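Local atomic coordinates of putative cathepsin d (Ixodes ricinus, PDB entry 5N7Q), a protein that probably cleaves proteins as an aspartic endopeptidase of the pepsin-like A1 family, and is held here in complex with the inhibitor pepstatin A. Residues P7-Y18 / N161-V172; D316-T324 / D331-A339. All blocks are in the same frame, centred on the assembly; numbering follows the deposited sequence. Where two conformers were deposited one is given.

Contact 1 (P7-Y18 / N161-V172). Unlike the reference sequence in segment 7-18: Val17 (reference Glu).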
loop_
_atom_site.group_PDB
_atom_site.type_symbol
_atom_site.label_atom_id
_atom_site.label_comp_id
_atom_site.label_asym_id
_atom_site.label_seq_id
_atom_site.Cartn_x
_atom_site.Cartn_y
_atom_site.Cartn_z
ATOM N N PRO A 7 3.774 1.051 -17.389
ATOM C CA PRO A 7 3.514 -0.103 -16.524
ATOM C C PRO A 7 4.687 -0.398 -15.620
ATOM O O PRO A 7 5.805 -0.592 -16.109
ATOM C CB PRO A 7 3.254 -1.254 -17.517
ATOM C CG PRO A 7 3.975 -0.849 -18.741
ATOM C CD PRO A 7 4.018 0.634 -18.785
ATOM N N GLU A 8 4.445 -0.440 -14.318
ATOM C CA GLU A 8 5.469 -0.734 -13.359
ATOM C C GLU A 8 5.221 -2.142 -12.781
ATOM O O GLU A 8 4.256 -2.350 -12.041
ATOM C CB GLU A 8 5.473 0.307 -12.248
ATOM C CG GLU A 8 6.352 -0.024 -11.040
ATOM C CD GLU A 8 7.837 0.001 -11.291
ATOM O OE1 GLU A 8 8.250 0.350 -12.421
ATOM O OE2 GLU A 8 8.608 -0.313 -10.340
ATOM N N PRO A 9 6.072 -3.108 -13.137
ATOM C CA PRO A 9 5.858 -4.475 -12.656
ATOM C C PRO A 9 6.272 -4.664 -11.221
ATOM O O PRO A 9 7.334 -4.180 -10.824
ATOM C CB PRO A 9 6.747 -5.305 -13.574
ATOM C CG PRO A 9 7.876 -4.390 -13.867
ATOM C CD PRO A 9 7.288 -3.026 -13.988
ATOM N N LEU A 10 5.462 -5.387 -10.453
ATOM C CA LEU A 10 5.716 -5.678 -9.038
ATOM C C LEU A 10 6.061 -7.144 -8.770
ATOM O O LEU A 10 5.567 -8.052 -9.450
ATOM C CB LEU A 10 4.509 -5.306 -8.174
ATOM C CG LEU A 10 3.988 -3.888 -8.368
ATOM C CD1 LEU A 10 2.692 -3.699 -7.586
ATOM C CD2 LEU A 10 5.037 -2.869 -7.935
ATOM N N VAL A 11 6.898 -7.340 -7.757
ATOM C CA VAL A 11 7.137 -8.635 -7.138
ATOM C C VAL A 11 6.281 -8.725 -5.878
ATOM O O VAL A 11 6.156 -7.758 -5.115
ATOM C CB VAL A 11 8.644 -8.799 -6.812
ATOM C CG1 VAL A 11 8.900 -9.964 -5.861
ATOM C CG2 VAL A 11 9.426 -8.959 -8.096
ATOM N N ASN A 12 5.707 -9.903 -5.653
ATOM C CA ASN A 12 4.879 -10.240 -4.504
ATOM C C ASN A 12 5.668 -11.155 -3.588
ATOM O O ASN A 12 5.978 -12.269 -3.953
ATOM C CB ASN A 12 3.626 -10.957 -5.006
ATOM C CG ASN A 12 2.785 -11.561 -3.893
ATOM O OD1 ASN A 12 3.090 -11.432 -2.716
ATOM N ND2 ASN A 12 1.712 -12.208 -4.278
ATOM N N LEU A 13 6.047 -10.654 -2.420
ATOM C CA LEU A 13 6.672 -11.480 -1.384
ATOM C C LEU A 13 5.592 -11.901 -0.374
ATOM O O LEU A 13 5.099 -11.068 0.389
ATOM C CB LEU A 13 7.782 -10.700 -0.696
ATOM C CG LEU A 13 8.421 -11.485 0.456
ATOM C CD1 LEU A 13 9.241 -12.657 -0.056
ATOM C CD2 LEU A 13 9.268 -10.531 1.278
ATOM N N LEU A 14 5.230 -13.196 -0.417
ATOM C CA LEU A 14 4.412 -13.876 0.593
ATOM C C LEU A 14 3.035 -13.233 0.780
ATOM O O LEU A 14 2.448 -13.374 1.836
ATOM C CB LEU A 14 5.164 -13.947 1.933
ATOM C CG LEU A 14 6.483 -14.745 1.933
ATOM C CD1 LEU A 14 7.220 -14.481 3.229
ATOM C CD2 LEU A 14 6.283 -16.224 1.759
ATOM N N ASP A 15 2.545 -12.494 -0.232
ATOM C CA ASP A 15 1.273 -11.741 -0.111
ATOM C C ASP A 15 1.333 -10.639 0.952
ATOM O O ASP A 15 0.299 -10.046 1.273
ATOM C CB ASP A 15 0.060 -12.693 0.174
ATOM C CG ASP A 15 -0.671 -13.149 -1.055
ATOM O OD1 ASP A 15 -0.273 -12.827 -2.186
ATOM O OD2 ASP A 15 -1.726 -13.841 -0.882
ATOM N N VAL A 16 2.514 -10.308 1.473
ATOM C CA VAL A 16 2.606 -9.281 2.534
ATOM C C VAL A 16 3.155 -7.953 2.056
ATOM O O VAL A 16 2.754 -6.910 2.561
ATOM C CB VAL A 16 3.356 -9.737 3.797
ATOM C CG1 VAL A 16 2.641 -10.906 4.409
ATOM C CG2 VAL A 16 4.801 -10.084 3.549
ATOM N N VAL A 17 4.087 -7.971 1.103
ATOM C CA VAL A 17 4.582 -6.732 0.503
ATOM C C VAL A 17 4.789 -6.913 -0.991
ATOM O O VAL A 17 5.149 -8.002 -1.467
ATOM C CB VAL A 17 5.894 -6.240 1.163
ATOM C CG1 VAL A 17 5.700 -5.830 2.622
ATOM C CG2 VAL A 17 6.968 -7.292 1.104
ATOM N N TYR A 18 4.617 -5.809 -1.706
ATOM C CA TYR A 18 4.800 -5.728 -3.147
ATOM C C TYR A 18 5.788 -4.608 -3.419
ATOM O O TYR A 18 5.755 -3.571 -2.758
ATOM C CB TYR A 18 3.455 -5.470 -3.835
ATOM C CG TYR A 18 2.437 -6.566 -3.637
ATOM C CD1 TYR A 18 1.717 -6.670 -2.446
ATOM C CD2 TYR A 18 2.171 -7.473 -4.655
ATOM C CE1 TYR A 18 0.791 -7.697 -2.278
ATOM C CE2 TYR A 18 1.234 -8.487 -4.483
ATOM C CZ TYR A 18 0.556 -8.574 -3.303
ATOM O OH TYR A 18 -0.372 -9.574 -3.119
ATOM N N ASN A 161 -1.492 -9.403 -7.429
ATOM C CA ASN A 161 -1.719 -10.830 -7.481
ATOM C C ASN A 161 -1.692 -11.375 -6.065
ATOM O O ASN A 161 -0.752 -11.111 -5.309
ATOM C CB ASN A 161 -0.645 -11.479 -8.327
ATOM C CG ASN A 161 -1.026 -12.881 -8.783
ATOM O OD1 ASN A 161 -1.830 -13.593 -8.146
ATOM N ND2 ASN A 161 -0.423 -13.305 -9.889
ATOM N N ARG A 162 -2.741 -12.094 -5.690
ATOM C CA ARG A 162 -2.831 -12.704 -4.355
ATOM C C ARG A 162 -2.371 -14.152 -4.264
ATOM O O ARG A 162 -2.501 -14.795 -3.210
ATOM C CB ARG A 162 -4.225 -12.490 -3.778
ATOM C CG ARG A 162 -4.598 -11.015 -3.647
ATOM C CD ARG A 162 -3.715 -10.262 -2.665
ATOM N NE ARG A 162 -3.871 -10.714 -1.283
ATOM C CZ ARG A 162 -3.027 -10.421 -0.291
ATOM N NH1 ARG A 162 -1.886 -9.778 -0.526
ATOM N NH2 ARG A 162 -3.303 -10.848 0.948
ATOM N N ASP A 163 -1.820 -14.656 -5.376
ATOM C CA ASP A 163 -1.159 -15.965 -5.412
ATOM C C ASP A 163 0.349 -15.769 -5.531
ATOM O O ASP A 163 0.851 -15.475 -6.624
ATOM C CB ASP A 163 -1.674 -16.809 -6.559
ATOM C CG ASP A 163 -1.046 -18.172 -6.607
ATOM O OD1 ASP A 163 -0.215 -18.490 -5.727
ATOM O OD2 ASP A 163 -1.454 -18.915 -7.535
ATOM N N PRO A 164 1.081 -15.889 -4.400
ATOM C CA PRO A 164 2.543 -15.677 -4.482
ATOM C C PRO A 164 3.297 -16.698 -5.328
ATOM O O PRO A 164 4.442 -16.462 -5.699
ATOM C CB PRO A 164 2.999 -15.755 -3.026
ATOM C CG PRO A 164 1.775 -15.605 -2.218
ATOM C CD PRO A 164 0.652 -16.163 -3.025
ATOM N N SER A 165 2.637 -17.802 -5.670
ATOM C CA SER A 165 3.258 -18.827 -6.528
ATOM C C SER A 165 3.168 -18.462 -7.995
ATOM O O SER A 165 3.817 -19.062 -8.832
ATOM C CB SER A 165 2.608 -20.194 -6.277
ATOM O OG SER A 165 1.374 -20.326 -6.942
ATOM N N SER A 166 2.360 -17.466 -8.315
ATOM C CA SER A 166 2.220 -16.989 -9.667
ATOM C C SER A 166 3.394 -16.071 -10.044
ATOM O O SER A 166 3.986 -15.401 -9.182
ATOM C CB SER A 166 0.862 -16.294 -9.739
ATOM O OG SER A 166 0.476 -16.049 -11.051
ATOM N N LYS A 167 3.743 -16.044 -11.327
ATOM C CA LYS A 167 4.948 -15.371 -11.786
ATOM C C LYS A 167 4.933 -13.842 -11.685
ATOM O O LYS A 167 5.973 -13.222 -11.402
ATOM C CB LYS A 167 5.207 -15.774 -13.243
ATOM C CG LYS A 167 6.487 -15.260 -13.830
ATOM C CD LYS A 167 7.704 -15.955 -13.274
ATOM C CE LYS A 167 8.870 -15.832 -14.251
ATOM N NZ LYS A 167 10.063 -16.572 -13.772
ATOM N N GLU A 168 3.770 -13.254 -11.922
ATOM C CA GLU A 168 3.614 -11.816 -12.011
ATOM C C GLU A 168 2.970 -11.313 -10.721
ATOM O O GLU A 168 1.804 -11.582 -10.466
ATOM C CB GLU A 168 2.824 -11.526 -13.295
ATOM C CG GLU A 168 1.942 -10.314 -13.446
ATOM C CD GLU A 168 1.088 -10.450 -14.719
ATOM O OE1 GLU A 168 1.581 -10.994 -15.739
ATOM O OE2 GLU A 168 -0.093 -10.074 -14.697
ATOM N N GLY A 169 3.743 -10.585 -9.921
ATOM C CA GLY A 169 3.295 -10.139 -8.607
ATOM C C GLY A 169 2.222 -9.071 -8.629
ATOM O O GLY A 169 1.403 -9.023 -7.717
ATOM N N GLY A 170 2.212 -8.230 -9.659
ATOM C CA GLY A 170 1.318 -7.087 -9.681
ATOM C C GLY A 170 1.816 -6.025 -10.631
ATOM O O GLY A 170 2.850 -6.193 -11.257
ATOM N N GLU A 171 1.102 -4.916 -10.683
ATOM C CA GLU A 171 1.438 -3.796 -11.551
ATOM C C GLU A 171 0.892 -2.523 -10.976
ATOM O O GLU A 171 -0.248 -2.497 -10.546
ATOM C CB GLU A 171 0.849 -4.005 -12.943
ATOM C CG GLU A 171 1.011 -2.828 -13.888
ATOM C CD GLU A 171 0.405 -3.102 -15.245
ATOM O OE1 GLU A 171 1.165 -3.646 -16.069
ATOM O OE2 GLU A 171 -0.808 -2.858 -15.461
ATOM N N VAL A 172 1.685 -1.458 -11.033
ATOM C CA VAL A 172 1.134 -0.105 -10.930
ATOM C C VAL A 172 1.179 0.496 -12.328
ATOM O O VAL A 172 2.265 0.633 -12.879
ATOM C CB VAL A 172 1.892 0.787 -9.928
ATOM C CG1 VAL A 172 1.194 2.128 -9.838
ATOM C CG2 VAL A 172 1.976 0.155 -8.534
HETATM O O HOH W 1 5.016 -8.316 -12.139
HETATM O O HOH W 2 6.348 -14.918 -4.605
HETATM O O HOH W 3 2.366 -13.260 -7.316
HETATM O O HOH W 4 -1.735 -9.615 3.029
#
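Asp15 and Arg162 meet as stacked flat groups: the carboxylate and guanidinium planes are 10° apart, and Asp15 CG sits over the centre of the guanidinium. No N-H points at the acid from there, so the long ion pair, Asp15 OD2 to Arg162 NE at 3.8 Å, is one of charges alone. Asp15 OD2 also comes within 2.6 Å of Arg162 O, and an acid proton probably lies between the two oxygens. The guanidinium spends its hydrogens elsewhere. NH1 donates to Asp15 O at 2.8 Å and to Tyr18 OH at 3.0 Å, and a water joins NH2 to the same Asp15 O. Bends at chi2 and chi3 (-64° and -66°) fold the arginine back over the aspartate. The Tyr18 hydroxyl, accepting from Arg162 NH1, donates to Asn161 O (2.7 Å); both partners lie near the ring plane, which would restrain the ring's rotation. Asn12 ND2 donates to Asp15 OD1 at 2.9 Å while Asn12 OD1 takes Asp15 N in an Asx motif.

Leu10 carries the apolar end. Its CB, CG and CD1 lie over the Gly170-Glu171 backbone, CD1 3.7 Å from Glu171 N, where Gly170 has no side chain to block it; CD1 is 4.0 Å from Val172 CG2. The backbones pair antiparallel: Glu8 and Val172 exchange two N-H...O bonds, and Leu10 N donates to Gly170 O. Strand 6-13 pairs antiparallel with both 17-24 and 170-174, and 155-160 follows beyond 170-174, consistent with the interdomain sheet of pepsin-like proteases. Leu10 and Tyr18 rest on Leu160, Val172 on Phe35 of strand 29-36, and Arg162 touches helix 316-319.

Contact 2 (D316-T324 / D331-A339)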
loop_
_atom_site.group_PDB
_atom_site.type_symbol
_atom_site.label_atom_id
_atom_site.label_comp_id
_atom_site.label_asym_id
_atom_site.label_seq_id
_atom_site.Cartn_x
_atom_site.Cartn_y
_atom_site.Cartn_z
ATOM N N ASP A 316 -3.748 -4.764 1.131
ATOM C CA ASP A 316 -3.588 -5.707 0.033
ATOM C C ASP A 316 -4.628 -6.834 0.065
ATOM O O ASP A 316 -5.015 -7.364 -0.971
ATOM C CB ASP A 316 -2.181 -6.307 0.014
ATOM C CG ASP A 316 -1.068 -5.268 -0.065
ATOM O OD1 ASP A 316 -1.326 -4.145 -0.598
ATOM O OD2 ASP A 316 0.074 -5.578 0.392
ATOM N N VAL A 317 -5.098 -7.206 1.250
ATOM C CA VAL A 317 -6.195 -8.194 1.339
ATOM C C VAL A 317 -7.408 -7.794 0.488
ATOM O O VAL A 317 -8.038 -8.643 -0.152
ATOM C CB VAL A 317 -6.599 -8.411 2.818
ATOM C CG1 VAL A 317 -8.001 -8.976 2.936
ATOM C CG2 VAL A 317 -5.575 -9.285 3.496
ATOM N N PHE A 318 -7.729 -6.494 0.473
ATOM C CA PHE A 318 -8.830 -5.940 -0.342
ATOM C C PHE A 318 -8.411 -5.580 -1.755
ATOM O O PHE A 318 -9.139 -5.860 -2.727
ATOM C CB PHE A 318 -9.438 -4.686 0.338
ATOM C CG PHE A 318 -10.736 -4.229 -0.245
ATOM C CD1 PHE A 318 -11.932 -4.789 0.173
ATOM C CD2 PHE A 318 -10.777 -3.251 -1.220
ATOM C CE1 PHE A 318 -13.130 -4.376 -0.359
ATOM C CE2 PHE A 318 -11.982 -2.855 -1.775
ATOM C CZ PHE A 318 -13.151 -3.385 -1.341
ATOM N N LEU A 319 -7.231 -4.986 -1.885
ATOM C CA LEU A 319 -6.801 -4.404 -3.155
ATOM C C LEU A 319 -6.297 -5.458 -4.133
ATOM O O LEU A 319 -6.088 -5.159 -5.303
ATOM C CB LEU A 319 -5.707 -3.341 -2.876
ATOM C CG LEU A 319 -6.125 -2.162 -1.986
ATOM C CD1 LEU A 319 -4.884 -1.337 -1.633
ATOM C CD2 LEU A 319 -7.194 -1.324 -2.644
ATOM N N GLY A 320 -6.120 -6.689 -3.684
ATOM C CA GLY A 320 -5.888 -7.821 -4.591
ATOM C C GLY A 320 -7.119 -8.269 -5.354
ATOM O O GLY A 320 -7.118 -8.318 -6.590
ATOM N N PRO A 321 -8.192 -8.637 -4.637
ATOM C CA PRO A 321 -9.406 -9.093 -5.359
ATOM C C PRO A 321 -10.144 -7.960 -6.087
ATOM O O PRO A 321 -10.962 -8.236 -6.971
ATOM C CB PRO A 321 -10.275 -9.744 -4.248
ATOM C CG PRO A 321 -9.707 -9.252 -2.972
ATOM C CD PRO A 321 -8.244 -9.014 -3.211
ATOM N N TYR A 322 -9.855 -6.715 -5.707
ATOM C CA TYR A 322 -10.455 -5.544 -6.353
ATOM C C TYR A 322 -9.377 -4.655 -6.949
ATOM O O TYR A 322 -8.620 -4.011 -6.238
ATOM C CB TYR A 322 -11.393 -4.822 -5.382
ATOM C CG TYR A 322 -12.500 -5.789 -4.966
ATOM C CD1 TYR A 322 -13.460 -6.181 -5.878
ATOM C CD2 TYR A 322 -12.499 -6.425 -3.734
ATOM C CE1 TYR A 322 -14.408 -7.125 -5.570
ATOM C CE2 TYR A 322 -13.443 -7.370 -3.409
ATOM C CZ TYR A 322 -14.385 -7.733 -4.346
ATOM O OH TYR A 322 -15.349 -8.672 -4.010
ATOM N N TYR A 323 -9.276 -4.689 -8.274
ATOM C CA TYR A 323 -8.445 -3.770 -9.044
ATOM C C TYR A 323 -8.860 -2.325 -8.716
ATOM O O TYR A 323 -10.054 -2.038 -8.620
ATOM C CB TYR A 323 -8.676 -4.053 -10.510
ATOM C CG TYR A 323 -7.788 -3.327 -11.489
ATOM C CD1 TYR A 323 -6.398 -3.512 -11.475
ATOM C CD2 TYR A 323 -8.313 -2.498 -12.460
ATOM C CE1 TYR A 323 -5.576 -2.874 -12.377
ATOM C CE2 TYR A 323 -7.500 -1.853 -13.367
ATOM C CZ TYR A 323 -6.134 -2.048 -13.354
ATOM O OH TYR A 323 -5.333 -1.427 -14.273
ATOM N N THR A 324 -7.878 -1.445 -8.498
ATOM C CA THR A 324 -8.172 -0.157 -7.912
ATOM C C THR A 324 -7.577 0.932 -8.769
ATOM O O THR A 324 -6.421 0.876 -9.172
ATOM C CB THR A 324 -7.665 -0.041 -6.488
ATOM O OG1 THR A 324 -8.211 -1.118 -5.710
ATOM C CG2 THR A 324 -8.107 1.231 -5.833
ATOM N N ASP A 331 -10.439 13.254 -8.223
ATOM C CA ASP A 331 -10.325 12.953 -6.794
ATOM C C ASP A 331 -11.328 11.857 -6.381
ATOM O O ASP A 331 -12.254 12.074 -5.606
ATOM C CB ASP A 331 -10.528 14.232 -5.953
ATOM C CG ASP A 331 -9.312 15.164 -6.007
ATOM O OD1 ASP A 331 -8.160 14.672 -6.086
ATOM O OD2 ASP A 331 -9.481 16.410 -6.001
ATOM N N ARG A 332 -11.159 10.702 -6.996
ATOM C CA ARG A 332 -12.038 9.563 -6.728
ATOM C C ARG A 332 -11.214 8.275 -6.811
ATOM O O ARG A 332 -10.101 8.239 -7.346
ATOM C CB ARG A 332 -13.212 9.556 -7.703
ATOM C CG ARG A 332 -12.827 9.318 -9.151
ATOM C CD ARG A 332 -13.976 9.485 -10.107
ATOM N NE ARG A 332 -13.518 9.200 -11.468
ATOM C CZ ARG A 332 -14.301 8.873 -12.489
ATOM N NH1 ARG A 332 -15.620 8.829 -12.350
ATOM N NH2 ARG A 332 -13.745 8.656 -13.671
ATOM N N VAL A 333 -11.770 7.243 -6.195
ATOM C CA VAL A 333 -11.205 5.895 -6.169
ATOM C C VAL A 333 -12.196 4.987 -6.856
ATOM O O VAL A 333 -13.397 5.060 -6.565
ATOM C CB VAL A 333 -10.889 5.403 -4.736
ATOM C CG1 VAL A 333 -10.344 3.963 -4.787
ATOM C CG2 VAL A 333 -9.896 6.320 -4.023
ATOM N N GLY A 334 -11.687 4.108 -7.725
ATOM C CA GLY A 334 -12.523 3.152 -8.443
ATOM C C GLY A 334 -12.137 1.735 -8.011
ATOM O O GLY A 334 -10.935 1.434 -7.846
ATOM N N PHE A 335 -13.143 0.846 -7.913
ATOM C CA PHE A 335 -12.917 -0.566 -7.582
ATOM C C PHE A 335 -13.641 -1.437 -8.615
ATOM O O PHE A 335 -14.784 -1.171 -8.964
ATOM C CB PHE A 335 -13.421 -0.950 -6.186
ATOM C CG PHE A 335 -12.711 -0.252 -5.059
ATOM C CD1 PHE A 335 -11.371 -0.518 -4.777
ATOM C CD2 PHE A 335 -13.381 0.676 -4.285
ATOM C CE1 PHE A 335 -10.729 0.126 -3.725
ATOM C CE2 PHE A 335 -12.738 1.325 -3.250
ATOM C CZ PHE A 335 -11.428 1.059 -2.971
ATOM N N ALA A 336 -12.990 -2.496 -9.057
ATOM C CA ALA A 336 -13.651 -3.514 -9.894
ATOM C C ALA A 336 -13.100 -4.896 -9.555
ATOM O O ALA A 336 -11.946 -5.036 -9.232
ATOM C CB ALA A 336 -13.463 -3.227 -11.370
ATOM N N GLU A 337 -13.911 -5.915 -9.764
ATOM C CA GLU A 337 -13.483 -7.288 -9.574
ATOM C C GLU A 337 -12.276 -7.584 -10.443
ATOM O O GLU A 337 -12.298 -7.337 -11.632
ATOM C CB GLU A 337 -14.620 -8.215 -10.001
ATOM C CG GLU A 337 -14.355 -9.670 -9.723
ATOM C CD GLU A 337 -15.559 -10.579 -9.965
ATOM O OE1 GLU A 337 -16.654 -10.108 -10.370
ATOM O OE2 GLU A 337 -15.395 -11.798 -9.736
ATOM N N VAL A 338 -11.238 -8.140 -9.854
ATOM C CA VAL A 338 -10.007 -8.433 -10.577
ATOM C C VAL A 338 -10.240 -9.524 -11.632
ATOM O O VAL A 338 -11.153 -10.343 -11.484
ATOM C CB VAL A 338 -8.863 -8.749 -9.577
ATOM C CG1 VAL A 338 -9.007 -10.154 -8.991
ATOM C CG2 VAL A 338 -7.497 -8.536 -10.197
ATOM N N ALA A 339 -9.450 -9.511 -12.707
ATOM C CA ALA A 339 -9.577 -10.545 -13.753
ATOM C C ALA A 339 -8.556 -11.643 -13.548
ATOM O O ALA A 339 -7.736 -11.942 -14.443
ATOM C CB ALA A 339 -9.427 -9.949 -15.133
ATOM O OXT ALA A 339 -8.521 -12.244 -12.467
#
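Val338 N donates to Pro321 O at 2.9 Å, with an N-H...O angle of 158°, and approaches from above the carbonyl plane. Val338 CB and CG1 lean on that same oxygen, each at 3.4 Å. Further along, Ala336 N meets Tyr323 O at 3.0 Å in the carbonyl plane, whereas the return bond from Tyr323 N to Ala336 O is weak. CA-H...O contacts supplement them, as from Thr324 CA to Gly334 O at 3.2 Å.

Phe335 lies on the face of this antiparallel hairpin that also carries Tyr322 and Thr324. With CG anti to the carbonyl carbon (chi1 -64°), its ring runs alongside the threonine and points the same way; Thr324 OG1 lies at the ring edge, 3.3 Å from Phe335 CD1, and donates to Tyr322 O. The edge of Phe318 enters over a face of Phe335 in a T-shaped stack, centroids 5.3 Å apart and planes at 87°. Leu319, whose side chain is about 5 Å from that of the predicted catalytic Asp227, adds an edge contact through CD2. Tyr322 covers a face of Phe318 and sends its hydroxyl to Ser280 O.

Main-chain bonds therefore set the strand register, while the Phe318-Phe335 stack fixes how helix 316-319 sits on the hairpin.

Contact 1 is partly buried and joins strands far apart in sequence, whereas contact 2 is a buried hairpin closed within a few residues. Their strands are linked through strand 155-160, which pairs with 170-174 on one side and 322-327 on the other, as in the interdomain sheet of pepsin-like proteases. Chemistry follows place: the loop end of 7-18 / 161-172 has a stacked, long ion pair, hydrogen bonds from the guanidinium, a water and the hydroxyl of a buried tyrosine, while 316-324 / 331-339 pairs by backbone bonds and is packed by rings and aliphatic groups. Their centres are 14 Å apart, yet they touch where Asp316 packs on Tyr18 and Arg162, and where Arg162 CG comes within 3.6 Å of Gly320 CA.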